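ABC transporter substrate-binding protein (Rhizobium radiobacter, PDB 6TFX) binds the opine mannopinic acid as the solute-binding component of an ABC transporter, consistent with a role in importing mannityl-opines into the bacterium. Local coordinates at residues 167-171 / 183-189; 191-196 / 486-492; 329-334 / 357-361. One frame throughout, in Å; residues are numbered along the deposited sequence.

Contact 1 of 3, residues 167-171 / 183-189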
loop_
_atom_site.group_PDB
_atom_site.type_symbol
_atom_site.label_atom_id
_atom_site.label_comp_id
_atom_site.label_asym_id
_atom_site.label_seq_id
_atom_site.Cartn_x
_atom_site.Cartn_y
_atom_site.Cartn_z
ATOM N N PHE A 167 2.218 12.190 16.673
ATOM C CA PHE A 167 1.350 12.356 17.852
ATOM C C PHE A 167 0.538 11.080 18.114
ATOM O O PHE A 167 -0.353 11.066 18.974
ATOM C CB PHE A 167 0.455 13.614 17.798
ATOM C CG PHE A 167 -0.525 13.686 16.663
ATOM C CD1 PHE A 167 -1.673 12.901 16.661
ATOM C CD2 PHE A 167 -0.349 14.600 15.636
ATOM C CE1 PHE A 167 -2.595 12.993 15.612
ATOM C CE2 PHE A 167 -1.276 14.705 14.602
ATOM C CZ PHE A 167 -2.378 13.878 14.582
ATOM N N GLY A 168 0.893 10.017 17.403
ATOM C CA GLY A 168 0.271 8.700 17.516
ATOM C C GLY A 168 0.563 8.031 18.852
ATOM O O GLY A 168 1.324 8.556 19.695
ATOM N N PRO A 169 -0.025 6.835 19.053
ATOM C CA PRO A 169 0.086 6.181 20.372
ATOM C C PRO A 169 1.447 5.604 20.723
ATOM O O PRO A 169 1.687 5.340 21.899
ATOM C CB PRO A 169 -0.990 5.080 20.317
ATOM C CG PRO A 169 -1.217 4.819 18.833
ATOM C CD PRO A 169 -1.016 6.166 18.179
ATOM N N PHE A 170 2.326 5.353 19.713
ATOM C CA PHE A 170 3.646 4.781 20.001
ATOM C C PHE A 170 4.728 5.629 19.379
ATOM O O PHE A 170 4.533 6.173 18.303
ATOM C CB PHE A 170 3.732 3.326 19.505
ATOM C CG PHE A 170 2.719 2.447 20.208
ATOM C CD1 PHE A 170 2.983 1.925 21.471
ATOM C CD2 PHE A 170 1.477 2.194 19.634
ATOM C CE1 PHE A 170 2.016 1.172 22.157
ATOM C CE2 PHE A 170 0.520 1.420 20.310
ATOM C CZ PHE A 170 0.784 0.941 21.575
ATOM N N GLN A 171 5.886 5.683 20.021
ATOM C CA GLN A 171 7.016 6.470 19.517
ATOM C C GLN A 171 8.196 5.575 19.314
ATOM O O GLN A 171 8.350 4.584 20.021
ATOM C CB GLN A 171 7.394 7.589 20.505
ATOM C CG GLN A 171 7.759 7.071 21.908
ATOM C CD GLN A 171 7.244 7.970 22.996
ATOM O OE1 GLN A 171 6.813 9.098 22.752
ATOM N NE2 GLN A 171 7.253 7.479 24.223
ATOM N N LEU A 183 9.549 0.402 19.946
ATOM C CA LEU A 183 8.591 1.486 20.139
ATOM C C LEU A 183 8.107 1.472 21.583
ATOM O O LEU A 183 8.008 0.402 22.198
ATOM C CB LEU A 183 7.390 1.363 19.194
ATOM C CG LEU A 183 7.716 1.379 17.682
ATOM C CD1 LEU A 183 7.875 -0.036 17.154
ATOM C CD2 LEU A 183 6.639 2.115 16.914
ATOM N N THR A 184 7.841 2.658 22.142
ATOM C CA THR A 184 7.333 2.737 23.500
ATOM C C THR A 184 6.027 3.524 23.479
ATOM O O THR A 184 5.797 4.329 22.578
ATOM C CB THR A 184 8.362 3.368 24.446
ATOM O OG1 THR A 184 8.673 4.672 23.971
ATOM C CG2 THR A 184 9.626 2.542 24.570
ATOM N N ALA A 185 5.175 3.293 24.480
ATOM C CA ALA A 185 3.892 3.988 24.559
ATOM C C ALA A 185 4.113 5.479 24.707
ATOM O O ALA A 185 4.989 5.903 25.466
ATOM C CB ALA A 185 3.103 3.473 25.750
ATOM N N ASN A 186 3.317 6.274 23.978
ATOM C CA ASN A 186 3.311 7.713 24.109
ATOM C C ASN A 186 2.417 7.980 25.339
ATOM O O ASN A 186 1.185 7.935 25.239
ATOM C CB ASN A 186 2.770 8.364 22.844
ATOM C CG ASN A 186 2.449 9.841 22.965
ATOM O OD1 ASN A 186 2.766 10.505 23.966
ATOM N ND2 ASN A 186 1.819 10.390 21.935
ATOM N N ALA A 187 3.044 8.235 26.505
ATOM C CA ALA A 187 2.312 8.445 27.772
ATOM C C ALA A 187 1.281 9.601 27.736
ATOM O O ALA A 187 0.345 9.621 28.547
ATOM C CB ALA A 187 3.299 8.654 28.920
ATOM N N GLU A 188 1.450 10.545 26.801
ATOM C CA GLU A 188 0.584 11.709 26.671
ATOM C C GLU A 188 -0.386 11.569 25.510
ATOM O O GLU A 188 -1.056 12.547 25.192
ATOM C CB GLU A 188 1.412 12.996 26.490
ATOM C CG GLU A 188 2.264 13.361 27.698
ATOM C CD GLU A 188 2.738 14.801 27.697
ATOM O OE1 GLU A 188 3.426 15.205 26.730
ATOM O OE2 GLU A 188 2.418 15.528 28.664
ATOM N N TYR A 189 -0.516 10.347 24.912
ATOM C CA TYR A 189 -1.431 10.160 23.779
ATOM C C TYR A 189 -2.811 10.706 24.147
ATOM O O TYR A 189 -3.311 10.423 25.234
ATOM C CB TYR A 189 -1.488 8.693 23.339
ATOM C CG TYR A 189 -2.342 8.514 22.107
ATOM C CD1 TYR A 189 -2.056 9.203 20.926
ATOM C CD2 TYR A 189 -3.450 7.672 22.120
ATOM C CE1 TYR A 189 -2.840 9.046 19.785
ATOM C CE2 TYR A 189 -4.252 7.521 20.988
ATOM C CZ TYR A 189 -3.937 8.204 19.822
ATOM O OH TYR A 189 -4.755 8.076 18.732
HETATM O O HOH W 1 5.855 9.098 26.568
#

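Contact 2 of 3, residues 191-196 / 486-492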
loop_
_atom_site.group_PDB
_atom_site.type_symbol
_atom_site.label_atom_id
_atom_site.label_comp_id
_atom_site.label_asym_id
_atom_site.label_seq_id
_atom_site.Cartn_x
_atom_site.Cartn_y
_atom_site.Cartn_z
ATOM N N ARG A 191 -5.880 10.112 23.449
ATOM C CA ARG A 191 -7.040 9.235 23.731
ATOM C C ARG A 191 -6.821 8.445 25.006
ATOM O O ARG A 191 -7.708 7.698 25.421
ATOM C CB ARG A 191 -7.313 8.264 22.573
ATOM C CG ARG A 191 -7.580 8.936 21.240
ATOM C CD ARG A 191 -7.899 7.909 20.159
ATOM N NE ARG A 191 -7.927 8.512 18.824
ATOM C CZ ARG A 191 -9.014 9.030 18.259
ATOM N NH1 ARG A 191 -10.187 8.992 18.892
ATOM N NH2 ARG A 191 -8.944 9.570 17.053
ATOM N N GLY A 192 -5.649 8.610 25.610
ATOM C CA GLY A 192 -5.269 7.907 26.829
ATOM C C GLY A 192 -3.989 7.130 26.623
ATOM O O GLY A 192 -3.657 6.731 25.496
ATOM N N LYS A 193 -3.260 6.912 27.709
ATOM C CA LYS A 193 -1.996 6.188 27.646
ATOM C C LYS A 193 -2.230 4.724 27.175
ATOM O O LYS A 193 -3.100 4.030 27.720
ATOM C CB LYS A 193 -1.318 6.187 29.036
ATOM C CG LYS A 193 0.081 5.575 29.032
ATOM C CD LYS A 193 0.676 5.475 30.433
ATOM C CE LYS A 193 2.141 5.114 30.366
ATOM N NZ LYS A 193 2.787 5.157 31.702
ATOM N N PRO A 194 -1.461 4.232 26.185
ATOM C CA PRO A 194 -1.643 2.843 25.753
ATOM C C PRO A 194 -1.531 1.819 26.873
ATOM O O PRO A 194 -0.798 2.012 27.854
ATOM C CB PRO A 194 -0.533 2.650 24.713
ATOM C CG PRO A 194 -0.358 4.021 24.133
ATOM C CD PRO A 194 -0.471 4.924 25.322
ATOM N N LYS A 195 -2.251 0.702 26.701
ATOM C CA LYS A 195 -2.198 -0.426 27.644
ATOM C C LYS A 195 -0.885 -1.183 27.479
ATOM O O LYS A 195 -0.395 -1.770 28.439
ATOM C CB LYS A 195 -3.392 -1.357 27.430
ATOM C CG LYS A 195 -4.677 -0.677 27.850
ATOM C CD LYS A 195 -5.859 -1.598 27.643
ATOM C CE LYS A 195 -7.115 -0.838 28.005
ATOM N NZ LYS A 195 -8.307 -1.720 27.991
ATOM N N LEU A 196 -0.303 -1.142 26.274
ATOM C CA LEU A 196 1.010 -1.743 26.030
ATOM C C LEU A 196 2.065 -0.688 26.363
ATOM O O LEU A 196 1.884 0.484 26.039
ATOM C CB LEU A 196 1.175 -2.144 24.550
ATOM C CG LEU A 196 0.222 -3.202 24.000
ATOM C CD1 LEU A 196 0.464 -3.375 22.521
ATOM C CD2 LEU A 196 0.407 -4.546 24.701
ATOM N N ILE A 486 -1.935 -1.504 15.800
ATOM C CA ILE A 486 -1.735 -1.528 17.248
ATOM C C ILE A 486 -2.043 -0.108 17.727
ATOM O O ILE A 486 -1.542 0.872 17.171
ATOM C CB ILE A 486 -0.317 -2.014 17.642
ATOM C CG1 ILE A 486 -0.092 -3.442 17.071
ATOM C CG2 ILE A 486 -0.149 -1.994 19.166
ATOM C CD1 ILE A 486 1.305 -3.859 17.082
ATOM N N THR A 487 -2.940 -0.008 18.713
ATOM C CA THR A 487 -3.382 1.285 19.217
ATOM C C THR A 487 -3.247 1.321 20.736
ATOM O O THR A 487 -2.735 0.372 21.359
ATOM C CB THR A 487 -4.867 1.558 18.847
ATOM O OG1 THR A 487 -5.695 0.727 19.648
ATOM C CG2 THR A 487 -5.182 1.363 17.344
ATOM N N GLU A 488 -3.773 2.396 21.346
ATOM C CA GLU A 488 -3.798 2.513 22.813
ATOM C C GLU A 488 -4.769 1.457 23.421
ATOM O O GLU A 488 -4.761 1.240 24.632
ATOM C CB GLU A 488 -4.196 3.952 23.236
ATOM C CG GLU A 488 -5.680 4.305 23.121
ATOM C CD GLU A 488 -6.226 4.557 21.730
ATOM O OE1 GLU A 488 -5.465 4.443 20.743
ATOM O OE2 GLU A 488 -7.426 4.891 21.630
ATOM N N GLN A 489 -5.630 0.844 22.584
ATOM C CA GLN A 489 -6.628 -0.139 23.046
ATOM C C GLN A 489 -6.071 -1.577 23.088
ATOM O O GLN A 489 -6.659 -2.438 23.726
ATOM C CB GLN A 489 -7.864 -0.133 22.120
ATOM C CG GLN A 489 -8.481 1.230 21.796
ATOM C CD GLN A 489 -9.129 1.214 20.412
ATOM O OE1 GLN A 489 -10.326 0.933 20.280
ATOM N NE2 GLN A 489 -8.362 1.498 19.336
ATOM N N THR A 490 -5.003 -1.856 22.326
ATOM C CA THR A 490 -4.425 -3.205 22.234
ATOM C C THR A 490 -4.000 -3.697 23.623
ATOM O O THR A 490 -3.378 -2.960 24.387
ATOM C CB THR A 490 -3.236 -3.202 21.294
ATOM O OG1 THR A 490 -3.615 -2.484 20.118
ATOM C CG2 THR A 490 -2.776 -4.625 20.936
ATOM N N TYR A 491 -4.321 -4.944 23.940
ATOM C CA TYR A 491 -4.029 -5.446 25.279
ATOM C C TYR A 491 -3.761 -6.954 25.296
ATOM O O TYR A 491 -4.125 -7.652 24.355
ATOM C CB TYR A 491 -5.250 -5.122 26.190
ATOM C CG TYR A 491 -6.497 -5.886 25.800
ATOM C CD1 TYR A 491 -7.340 -5.418 24.795
ATOM C CD2 TYR A 491 -6.819 -7.098 26.408
ATOM C CE1 TYR A 491 -8.450 -6.148 24.383
ATOM C CE2 TYR A 491 -7.940 -7.830 26.013
ATOM C CZ TYR A 491 -8.756 -7.347 24.998
ATOM O OH TYR A 491 -9.871 -8.038 24.570
ATOM N N PHE A 492 -3.232 -7.455 26.434
ATOM C CA PHE A 492 -3.033 -8.877 26.676
ATOM C C PHE A 492 -4.007 -9.317 27.786
ATOM O O PHE A 492 -4.313 -8.541 28.696
ATOM C CB PHE A 492 -1.593 -9.176 27.115
ATOM C CG PHE A 492 -0.628 -9.168 25.964
ATOM C CD1 PHE A 492 -0.584 -10.227 25.067
ATOM C CD2 PHE A 492 0.234 -8.094 25.767
ATOM C CE1 PHE A 492 0.301 -10.208 23.984
ATOM C CE2 PHE A 492 1.145 -8.097 24.704
ATOM C CZ PHE A 492 1.166 -9.152 23.820
HETATM O O HOH W 2 -5.600 2.839 26.694
HETATM O O HOH W 3 -8.819 -1.945 25.255
HETATM O O HOH W 4 -2.158 -0.519 23.961
#

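Contact 3 of 3, residues 329-334 / 357-361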
loop_
_atom_site.group_PDB
_atom_site.type_symbol
_atom_site.label_atom_id
_atom_site.label_comp_id
_atom_site.label_asym_id
_atom_site.label_seq_id
_atom_site.Cartn_x
_atom_site.Cartn_y
_atom_site.Cartn_z
ATOM N N GLY A 329 11.471 -18.860 -28.756
ATOM C CA GLY A 329 11.029 -18.231 -27.518
ATOM C C GLY A 329 11.744 -16.925 -27.196
ATOM O O GLY A 329 12.628 -16.477 -27.945
ATOM N N VAL A 330 11.377 -16.346 -26.048
ATOM C CA VAL A 330 11.895 -15.075 -25.529
ATOM C C VAL A 330 12.536 -15.314 -24.168
ATOM O O VAL A 330 11.980 -16.034 -23.336
ATOM C CB VAL A 330 10.741 -14.026 -25.421
ATOM C CG1 VAL A 330 11.157 -12.786 -24.624
ATOM C CG2 VAL A 330 10.250 -13.607 -26.808
ATOM N N THR A 331 13.694 -14.678 -23.931
ATOM C CA THR A 331 14.319 -14.721 -22.614
ATOM C C THR A 331 14.267 -13.308 -22.064
ATOM O O THR A 331 14.433 -12.346 -22.823
ATOM C CB THR A 331 15.756 -15.243 -22.697
ATOM O OG1 THR A 331 16.550 -14.329 -23.483
ATOM C CG2 THR A 331 15.807 -16.646 -23.328
ATOM N N VAL A 332 14.048 -13.179 -20.758
ATOM C CA VAL A 332 13.989 -11.839 -20.160
ATOM C C VAL A 332 14.484 -11.926 -18.722
ATOM O O VAL A 332 14.204 -12.907 -18.035
ATOM C CB VAL A 332 12.527 -11.261 -20.276
ATOM C CG1 VAL A 332 11.458 -12.260 -19.853
ATOM C CG2 VAL A 332 12.361 -9.922 -19.556
ATOM N N THR A 333 15.208 -10.905 -18.273
ATOM C CA THR A 333 15.671 -10.800 -16.885
ATOM C C THR A 333 14.804 -9.734 -16.207
ATOM O O THR A 333 14.694 -8.616 -16.706
ATOM C CB THR A 333 17.150 -10.430 -16.813
ATOM O OG1 THR A 333 17.952 -11.521 -17.292
ATOM C CG2 THR A 333 17.596 -10.043 -15.396
ATOM N N MET A 334 14.224 -10.083 -15.065
ATOM C CA MET A 334 13.424 -9.171 -14.262
ATOM C C MET A 334 14.117 -8.985 -12.928
ATOM O O MET A 334 14.615 -9.950 -12.354
ATOM C CB MET A 334 12.088 -9.819 -13.939
ATOM C CG MET A 334 11.050 -9.594 -14.960
ATOM S SD MET A 334 9.660 -10.618 -14.450
ATOM C CE MET A 334 9.067 -9.717 -13.044
ATOM N N GLY A 357 6.708 -20.294 -23.920
ATOM C CA GLY A 357 7.947 -19.918 -24.591
ATOM C C GLY A 357 8.789 -18.828 -23.956
ATOM O O GLY A 357 9.714 -18.336 -24.622
ATOM N N PHE A 358 8.508 -18.461 -22.686
ATOM C CA PHE A 358 9.304 -17.423 -22.016
ATOM C C PHE A 358 10.206 -18.029 -20.989
ATOM O O PHE A 358 9.723 -18.765 -20.119
ATOM C CB PHE A 358 8.410 -16.385 -21.323
ATOM C CG PHE A 358 7.629 -15.528 -22.292
ATOM C CD1 PHE A 358 6.403 -15.950 -22.785
ATOM C CD2 PHE A 358 8.108 -14.275 -22.682
ATOM C CE1 PHE A 358 5.682 -15.156 -23.683
ATOM C CE2 PHE A 358 7.379 -13.469 -23.564
ATOM C CZ PHE A 358 6.169 -13.913 -24.060
ATOM N N THR A 359 11.517 -17.685 -21.039
ATOM C CA THR A 359 12.409 -18.132 -19.992
ATOM C C THR A 359 12.699 -16.898 -19.174
ATOM O O THR A 359 13.420 -16.003 -19.621
ATOM C CB THR A 359 13.712 -18.728 -20.541
ATOM O OG1 THR A 359 13.397 -19.788 -21.433
ATOM C CG2 THR A 359 14.601 -19.247 -19.417
ATOM N N LEU A 360 12.102 -16.831 -17.997
ATOM C CA LEU A 360 12.256 -15.697 -17.106
ATOM C C LEU A 360 13.431 -15.940 -16.167
ATOM O O LEU A 360 13.547 -17.017 -15.577
ATOM C CB LEU A 360 10.921 -15.545 -16.334
ATOM C CG LEU A 360 10.721 -14.368 -15.435
ATOM C CD1 LEU A 360 10.979 -13.046 -16.170
ATOM C CD2 LEU A 360 9.317 -14.416 -14.847
ATOM N N ASN A 361 14.360 -14.986 -16.118
ATOM C CA ASN A 361 15.503 -15.023 -15.211
ATOM C C ASN A 361 15.170 -13.991 -14.121
ATOM O O ASN A 361 14.857 -12.837 -14.425
ATOM C CB ASN A 361 16.794 -14.622 -15.945
ATOM C CG ASN A 361 17.988 -14.394 -15.040
ATOM O OD1 ASN A 361 18.662 -13.345 -15.100
ATOM N ND2 ASN A 361 18.280 -15.354 -14.184
#

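Contact 1 of 3, residues 167-171 / 183-189
Residues 183-189 lie at the open end of the beta hairpin of antiparallel strands 170-176 and 180-185, where both segments pass into loop but stay hydrogen-bonded. L183 lies beside F170, its CD2 4.1 Å from F170 CB, and its CA makes a CA-H...O contact of 3.1 Å with Q171 O. T184 and Q171 form the hydrogen-bonded pair, with Q171 N to T184 O and T184 N to Q171 O both at 2.9 Å. Their side chains share one face of the sheet, where Q171 NE2 donates to T184 OG1 at 3.2 Å. A185 pairs with F170 without backbone bonds between them, and the F170 ring leans on A185 CA, 3.8 Å from CD1. N186 takes over from the strand: its backbone N bonds P169 O at 2.8 Å and its ND2 bonds G168 O at 2.9 Å, while its OD1 receives E188 N in an Asx turn. The same residue opens a type I turn that Y189 N closes onto N186 O at 3.0 Å; a water bound to A187 N at 2.9 Å also accepts from Q171 NE2 at 3.2 Å. The turn brings Y189 back over P169, whose CB sits 4.0 Å from the ring centroid in a CH-pi contact. N186 thus carries the pairing past the last bridge through its backbone, while its amide holds G168 O and shapes the turn.

Contact 2 of 3, residues 191-196 / 486-492
R191 enters beside the type I beta turn T487-T490, its CD 3.4 Å from E488 OE2; the guanidinium goes elsewhere, NH2 forming a salt bridge with D55. G192, whose positive phi suits glycine, rests its O 3.6 Å from E488 CB. K193 turns its side chain outward, but a water donates to both K193 O (3.0 Å) and E488 O (2.7 Å). P194 packs against E488, CA to CA 3.7 Å. The one direct hydrogen bond across the contact follows, a long one from K195 N to E488 O at 3.3 Å. K195 stretches its aliphatic chain beside the end of the turn, CB 3.4 Å from T490 O, and NZ reaches Q489 O through a second water. At L196 a third water accepts from the backbone N and donates to T487 O and T490 O, while the side chain inserts between I486 and F492: CD1 is 3.7 Å from I486 CG2 and CD2 3.6 Å from F492 CE2. The C-terminal residues thus line the loop between strands 180-185 and 198-203, L196 and F492 meeting L6 of strand 5-10, P194 and I486 touching F170 of strand 170-176, Y491 pairing with G471 of strand 470-471.

Contact 3 of 3, residues 329-334 / 357-361
This is a beta-alpha-beta unit: strand 330-337 leads through helix 340-353 to strand 358-365, which lies parallel to the first, the short segments crossing at -22° with their axes 4.7 Å apart. Backbone bonds pass back and forth between the strands in the regular parallel pattern. V330 N donates to G357 O at 3.0 Å, and V330 O receives T359 N at 2.9 Å; V332 N then donates to T359 O at 3.1 Å, V332 O receives N361 N at 2.8 Å, and M334 N donates to N361 O at 2.9 Å. On the first strand, then, V330 and V332 use both their N and O across the pair. L360 O instead takes a bond from the side chain of Q350, on the connecting helix. Glycines open both segments: G329 CA lies 3.2 Å from G357 O, where a CB would clash, and G357, at positive phi, is the C-prime residue of the Schellman motif that ends the helix.

V330, V332, F358 and L360 share one face, with V330 CB 3.8 Å from F358 CD2 and V332 CG1 3.8 Å from L360 CD1. F358 is covered there by helix 265-272 and by L321 of helix 314-323. T331, T333, T359 and N361 occupy the other, exposed face, where T331 CG2 comes 4.1 Å from T359 CB. Its one side-chain hydrogen bond between the strands runs from T333 OG1 to N361 OD1, at 2.9 Å.

How the contacts relate
Contacts 1 and 2 are neighbours, their centres 9 Å apart, and share one continuous piece of chain: the loop after the hairpin of contact 1 becomes the first segment of contact 2. They touch directly, for instance where P169 O lies 3.3 Å from P194 CG. Contact 3 stands across the chain's centre, about 50 Å between centres from contact 2, yet in sequence it is nested inside the loop that contact 2 closes. Contact 1 is the most buried; the other two are partly exposed. Contact 3 relies on parallel backbone bonds, contact 1 mixes antiparallel ones with side-chain amides, and contact 2 depends largely on waters and apolar packing.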